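PDB 3GIW: methyltransferase, which probably acts as an S-adenosyl-L-methionine-dependent methyltransferase with a Rossmann-type fold, though its substrate is not known. Local coordinates for residues S21-I27 with Y38-A44; T87-T91 with I116-L120. One frame throughout, in Å; residues are numbered along the deposited sequence. Where two conformers were deposited one is given.

Contact 1. Residues S21-I27 with Y38-A44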
loop_
_atom_site.group_PDB
_atom_site.type_symbol
_atom_site.label_atom_id
_atom_site.label_comp_id
_atom_site.label_asym_id
_atom_site.label_seq_id
_atom_site.Cartn_x
_atom_site.Cartn_y
_atom_site.Cartn_z
ATOM N N SER A 21 -4.022 16.178 -15.293
ATOM C CA SER A 21 -4.501 16.224 -13.911
ATOM C C SER A 21 -3.598 15.392 -13.014
ATOM O O SER A 21 -2.959 14.446 -13.459
ATOM C CB SER A 21 -5.944 15.739 -13.821
ATOM O OG SER A 21 -6.027 14.347 -14.060
ATOM N N ALA A 22 -3.534 15.773 -11.739
ATOM C CA ALA A 22 -2.700 15.056 -10.755
ATOM C C ALA A 22 -3.317 13.698 -10.421
ATOM O O ALA A 22 -4.555 13.552 -10.359
ATOM C CB ALA A 22 -2.525 15.888 -9.485
ATOM N N HIS A 23 -2.448 12.703 -10.211
ATOM C CA HIS A 23 -2.842 11.371 -9.780
ATOM C C HIS A 23 -2.047 10.951 -8.543
ATOM O O HIS A 23 -0.845 11.171 -8.471
ATOM C CB HIS A 23 -2.612 10.299 -10.873
ATOM C CG HIS A 23 -3.469 10.451 -12.100
ATOM N ND1 HIS A 23 -3.359 11.503 -12.988
ATOM C CD2 HIS A 23 -4.410 9.629 -12.616
ATOM C CE1 HIS A 23 -4.228 11.340 -13.973
ATOM N NE2 HIS A 23 -4.871 10.205 -13.778
ATOM N N SER A 24 -2.703 10.289 -7.610
ATOM C CA SER A 24 -2.069 10.003 -6.322
ATOM C C SER A 24 -0.744 9.200 -6.456
ATOM O O SER A 24 0.255 9.496 -5.766
ATOM C CB SER A 24 -3.026 9.311 -5.337
ATOM O OG SER A 24 -3.487 8.081 -5.814
ATOM N N ALA A 25 -0.704 8.174 -7.309
ATOM C CA ALA A 25 0.502 7.351 -7.412
ATOM C C ALA A 25 1.676 8.144 -7.943
ATOM O O ALA A 25 2.835 7.894 -7.605
ATOM C CB ALA A 25 0.233 6.169 -8.321
ATOM N N ARG A 26 1.383 9.069 -8.854
ATOM C CA ARG A 26 2.390 9.900 -9.492
ATOM C C ARG A 26 2.914 11.003 -8.557
ATOM O O ARG A 26 4.108 11.324 -8.573
ATOM C CB ARG A 26 1.827 10.515 -10.794
ATOM C CG ARG A 26 1.284 9.462 -11.790
ATOM C CD ARG A 26 0.549 10.089 -12.963
ATOM N NE ARG A 26 -0.441 9.145 -13.522
ATOM C CZ ARG A 26 -1.159 9.410 -14.619
ATOM N NH1 ARG A 26 -1.012 10.585 -15.234
ATOM N NH2 ARG A 26 -2.016 8.513 -15.087
ATOM N N ILE A 27 2.024 11.589 -7.745
ATOM C CA ILE A 27 2.491 12.517 -6.699
ATOM C C ILE A 27 3.445 11.796 -5.744
ATOM O O ILE A 27 4.510 12.322 -5.386
ATOM C CB ILE A 27 1.284 13.091 -5.887
ATOM C CG1 ILE A 27 0.416 13.999 -6.770
ATOM C CG2 ILE A 27 1.770 13.840 -4.632
ATOM C CD1 ILE A 27 -0.964 14.324 -6.182
ATOM N N TYR A 38 4.092 13.924 -14.030
ATOM C CA TYR A 38 3.912 15.003 -14.984
ATOM C C TYR A 38 3.827 16.332 -14.233
ATOM O O TYR A 38 3.722 16.347 -13.003
ATOM C CB TYR A 38 2.647 14.722 -15.812
ATOM C CG TYR A 38 2.820 13.480 -16.662
ATOM C CD1 TYR A 38 3.578 13.515 -17.816
ATOM C CD2 TYR A 38 2.273 12.260 -16.286
ATOM C CE1 TYR A 38 3.780 12.375 -18.584
ATOM C CE2 TYR A 38 2.466 11.120 -17.053
ATOM C CZ TYR A 38 3.205 11.190 -18.206
ATOM O OH TYR A 38 3.423 10.067 -18.990
ATOM N N PRO A 39 3.923 17.457 -14.946
ATOM C CA PRO A 39 3.853 18.749 -14.262
ATOM C C PRO A 39 2.681 18.923 -13.281
ATOM O O PRO A 39 2.867 19.537 -12.218
ATOM C CB PRO A 39 3.787 19.757 -15.433
ATOM C CG PRO A 39 4.481 19.060 -16.551
ATOM C CD PRO A 39 4.151 17.605 -16.404
ATOM N N ALA A 40 1.489 18.431 -13.616
ATOM C CA ALA A 40 0.350 18.514 -12.669
ATOM C C ALA A 40 0.641 17.816 -11.322
ATOM O O ALA A 40 0.188 18.275 -10.260
ATOM C CB ALA A 40 -0.913 17.962 -13.282
ATOM N N ASP A 41 1.386 16.710 -11.373
ATOM C CA ASP A 41 1.770 15.972 -10.150
ATOM C C ASP A 41 2.804 16.725 -9.320
ATOM O O ASP A 41 2.725 16.789 -8.090
ATOM C CB ASP A 41 2.299 14.600 -10.524
ATOM C CG ASP A 41 1.323 13.809 -11.349
ATOM O OD1 ASP A 41 0.188 13.584 -10.874
ATOM O OD2 ASP A 41 1.743 13.429 -12.473
ATOM N N LYS A 42 3.796 17.307 -9.985
ATOM C CA LYS A 42 4.774 18.172 -9.305
ATOM C C LYS A 42 4.107 19.385 -8.633
ATOM O O LYS A 42 4.435 19.756 -7.507
ATOM C CB LYS A 42 5.832 18.656 -10.304
ATOM C CG LYS A 42 6.789 19.679 -9.735
ATOM C CD LYS A 42 7.923 19.910 -10.730
ATOM C CE LYS A 42 9.121 20.556 -10.095
ATOM N NZ LYS A 42 8.823 21.756 -9.321
ATOM N N GLU A 43 3.167 20.024 -9.324
ATOM C CA GLU A 43 2.515 21.205 -8.778
ATOM C C GLU A 43 1.744 20.835 -7.508
ATOM O O GLU A 43 1.783 21.568 -6.504
ATOM C CB GLU A 43 1.564 21.806 -9.810
ATOM C CG GLU A 43 0.869 23.130 -9.400
ATOM C CD GLU A 43 -0.402 22.958 -8.570
ATOM O OE1 GLU A 43 -1.044 21.888 -8.605
ATOM O OE2 GLU A 43 -0.774 23.928 -7.876
ATOM N N ALA A 44 1.020 19.717 -7.560
ATOM C CA ALA A 44 0.319 19.191 -6.386
ATOM C C ALA A 44 1.287 18.869 -5.245
ATOM O O ALA A 44 1.081 19.327 -4.109
ATOM C CB ALA A 44 -0.512 17.965 -6.778
HETATM O O HOH W 1 -0.463 13.097 -14.231
#
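Tyr38 meets Arg26 at the start of helix 39-51: Arg26 NH1 lies 3.8 Å from Tyr38 CD2, guanidinium and ring planes standing 68° apart. The guanidinium also lies over one face of the His23 ring, with CZ above its centre, and its NH2 group reaches Ile17 O and a salt bridge with Asp114. Two residues on, Ala40 sets its methyl against the backbone joining Ser21 to Ala22. Asp41 is the hub. With CG beside the backbone N (chi1 -56°), the Asp41 carboxylate turns back towards the start of its own helix, where OD2 accepts Tyr38 N at 2.9 Å, while Asp41 OD1 receives His23 N, also at 2.9 Å, almost straight (166°). One carboxylate thus holds the N-cap amides of two helices. A water bonded to Asp41 OD2 (2.8 Å) also serves Ser21 O and Arg26 NH1, bridging charges that do not touch. An alanine in place of Asp41 would probably leave both N-cap amides without their acceptor and the water without one of its two, freeing the helix starts to shift. One turn later the Ala44 methyl packs on Ile27 and Ala22. Helix 24-31 packs against helix 39-51, and Arg26 and Tyr38 both rest on Ile116 of helix 115-119.

Contact 2. Residues T87-T91 with I116-L120; sequences TGIPT and IVLTL
Apolar packing without a hydrogen bond across it joins the loop that follows strand 81-85 to helix 115-119, which follows strand 107-112. Val117 meets the loop at the Gly88 carbonyl. With CG1 opposite its backbone N (chi1 -178°) and CG2 beside it, the two methyls straddle the oxygen, Val117 CG1 and CG2 each 3.5 Å from Gly88 O. On the loop side, Ile89 sends CD1 to Ile116 CG2; the 3.5 Å spacing is tighter than usual, but Ile89 has two conformers, so the tightness is doubtful. On the other branch, Ile89 CG2 faces Leu120 CD1 at 4.1 Å, the two side chains meeting at a slant. The loop comes from the first strand of a beta-alpha-beta unit, in which helix 95-102 connects the parallel neighbours 81-85 and 107-112. Its glycine-containing sequence and the acidic residue ending the second strand match the cofactor-binding part of class I methyltransferases. Gly88, at a positive phi of 76°, gives its N-H to Asp112 OD2, and Asp112 binds S-adenosyl-L-homocysteine; Val117 touches that aspartate as well. Farther along, the Pro90 ring lies against the backbone and side-chain base of Leu120: Pro90 CG is 3.6 Å from Leu120 O, and Pro90 CD is 3.9 Å from Leu120 CB. Within 116-120, Thr119 OG1 donates to Ile116 O at 2.7 Å, turning the threonine hydroxyl back onto the preceding turn. Beyond the pair, Asp36 touches both Ile89 and Leu120, and Tyr135 of strand 132-137 lies against Val117.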
loop_
_atom_site.group_PDB
_atom_site.type_symbol
_atom_site.label_atom_id
_atom_site.label_comp_id
_atom_site.label_asym_id
_atom_site.label_seq_id
_atom_site.Cartn_x
_atom_site.Cartn_y
_atom_site.Cartn_z
ATOM N N THR A 87 -0.842 -1.059 -6.112
ATOM C CA THR A 87 0.606 -1.196 -6.226
ATOM C C THR A 87 1.370 0.144 -6.428
ATOM O O THR A 87 2.482 0.338 -5.871
ATOM C CB THR A 87 0.932 -2.159 -7.373
ATOM O OG1 THR A 87 0.398 -3.449 -7.028
ATOM C CG2 THR A 87 2.493 -2.253 -7.646
ATOM N N GLY A 88 0.797 1.026 -7.205
ATOM C CA GLY A 88 1.439 2.304 -7.492
ATOM C C GLY A 88 2.570 2.142 -8.504
ATOM O O GLY A 88 2.726 1.100 -9.143
ATOM N N ILE A 89 3.391 3.173 -8.623
ATOM C CA ILE A 89 4.515 3.196 -9.572
ATOM C C ILE A 89 5.588 2.211 -9.111
ATOM O O ILE A 89 6.031 2.290 -7.955
ATOM C CB ILE A 89 5.169 4.622 -9.646
ATOM C CG1 ILE A 89 4.154 5.736 -9.986
ATOM C CG2 ILE A 89 6.325 4.606 -10.631
ATOM C CD1 ILE A 89 3.325 5.486 -11.251
ATOM N N PRO A 90 6.058 1.300 -9.986
ATOM C CA PRO A 90 7.156 0.408 -9.597
ATOM C C PRO A 90 8.363 1.191 -9.073
ATOM O O PRO A 90 8.769 2.193 -9.667
ATOM C CB PRO A 90 7.474 -0.330 -10.905
ATOM C CG PRO A 90 6.239 -0.352 -11.586
ATOM C CD PRO A 90 5.595 0.984 -11.336
ATOM N N THR A 91 8.919 0.740 -7.959
ATOM C CA THR A 91 10.046 1.384 -7.298
ATOM C C THR A 91 10.903 0.312 -6.627
ATOM O O THR A 91 10.395 -0.561 -5.945
ATOM C CB THR A 91 9.579 2.377 -6.216
ATOM O OG1 THR A 91 8.535 3.206 -6.744
ATOM C CG2 THR A 91 10.751 3.231 -5.719
ATOM N N ILE A 116 -1.129 4.542 -15.891
ATOM C CA ILE A 116 0.340 4.632 -16.023
ATOM C C ILE A 116 1.040 3.360 -15.494
ATOM O O ILE A 116 2.108 2.940 -15.975
ATOM C CB ILE A 116 0.894 5.882 -15.307
ATOM C CG1 ILE A 116 2.281 6.244 -15.860
ATOM C CG2 ILE A 116 0.953 5.702 -13.757
ATOM C CD1 ILE A 116 2.841 7.573 -15.318
ATOM N N VAL A 117 0.439 2.697 -14.493
ATOM C CA VAL A 117 1.084 1.498 -13.931
ATOM C C VAL A 117 1.189 0.393 -15.004
ATOM O O VAL A 117 2.225 -0.270 -15.154
ATOM C CB VAL A 117 0.417 1.022 -12.597
ATOM C CG1 VAL A 117 1.169 -0.203 -12.022
ATOM C CG2 VAL A 117 0.422 2.182 -11.595
ATOM N N LEU A 118 0.119 0.191 -15.762
ATOM C CA LEU A 118 0.155 -0.769 -16.865
ATOM C C LEU A 118 1.346 -0.466 -17.808
ATOM O O LEU A 118 2.054 -1.373 -18.192
ATOM C CB LEU A 118 -1.164 -0.759 -17.643
ATOM C CG LEU A 118 -1.228 -1.784 -18.796
ATOM C CD1 LEU A 118 -1.044 -3.236 -18.320
ATOM C CD2 LEU A 118 -2.532 -1.602 -19.582
ATOM N N THR A 119 1.570 0.809 -18.129
ATOM C CA THR A 119 2.696 1.148 -19.025
ATOM C C THR A 119 4.066 0.798 -18.461
ATOM O O THR A 119 5.031 0.653 -19.231
ATOM C CB THR A 119 2.710 2.639 -19.440
ATOM O OG1 THR A 119 3.176 3.474 -18.372
ATOM C CG2 THR A 119 1.310 3.082 -19.925
ATOM N N LEU A 120 4.147 0.690 -17.135
ATOM C CA LEU A 120 5.375 0.407 -16.395
ATOM C C LEU A 120 5.415 -1.037 -15.887
ATOM O O LEU A 120 6.247 -1.382 -15.055
ATOM C CB LEU A 120 5.511 1.397 -15.231
ATOM C CG LEU A 120 5.662 2.846 -15.673
ATOM C CD1 LEU A 120 5.373 3.815 -14.531
ATOM C CD2 LEU A 120 7.059 3.059 -16.184
#

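How the contacts relate
From the N terminus, contact 1 comes first: it brings 38-44 back onto 21-27 and closes the short loop that holds the rest of helix 24-31, including the cofactor-binding Tyr28. Helix 55-75 and strand 81-85 follow before contact 2 opens; that contact closes a longer loop carrying helix 95-102 and strand 107-112. The two stand in series, neither enclosing nor crossing the other, yet they meet in space, their centres 14 Å apart. Ala25 packs on Gly88 and Ile89, while Arg26 and Tyr38 reach Ile116. Together they join the N-terminal helices to the loop after strand 81-85 and the short helix after strand 107-112, beside the cofactor site.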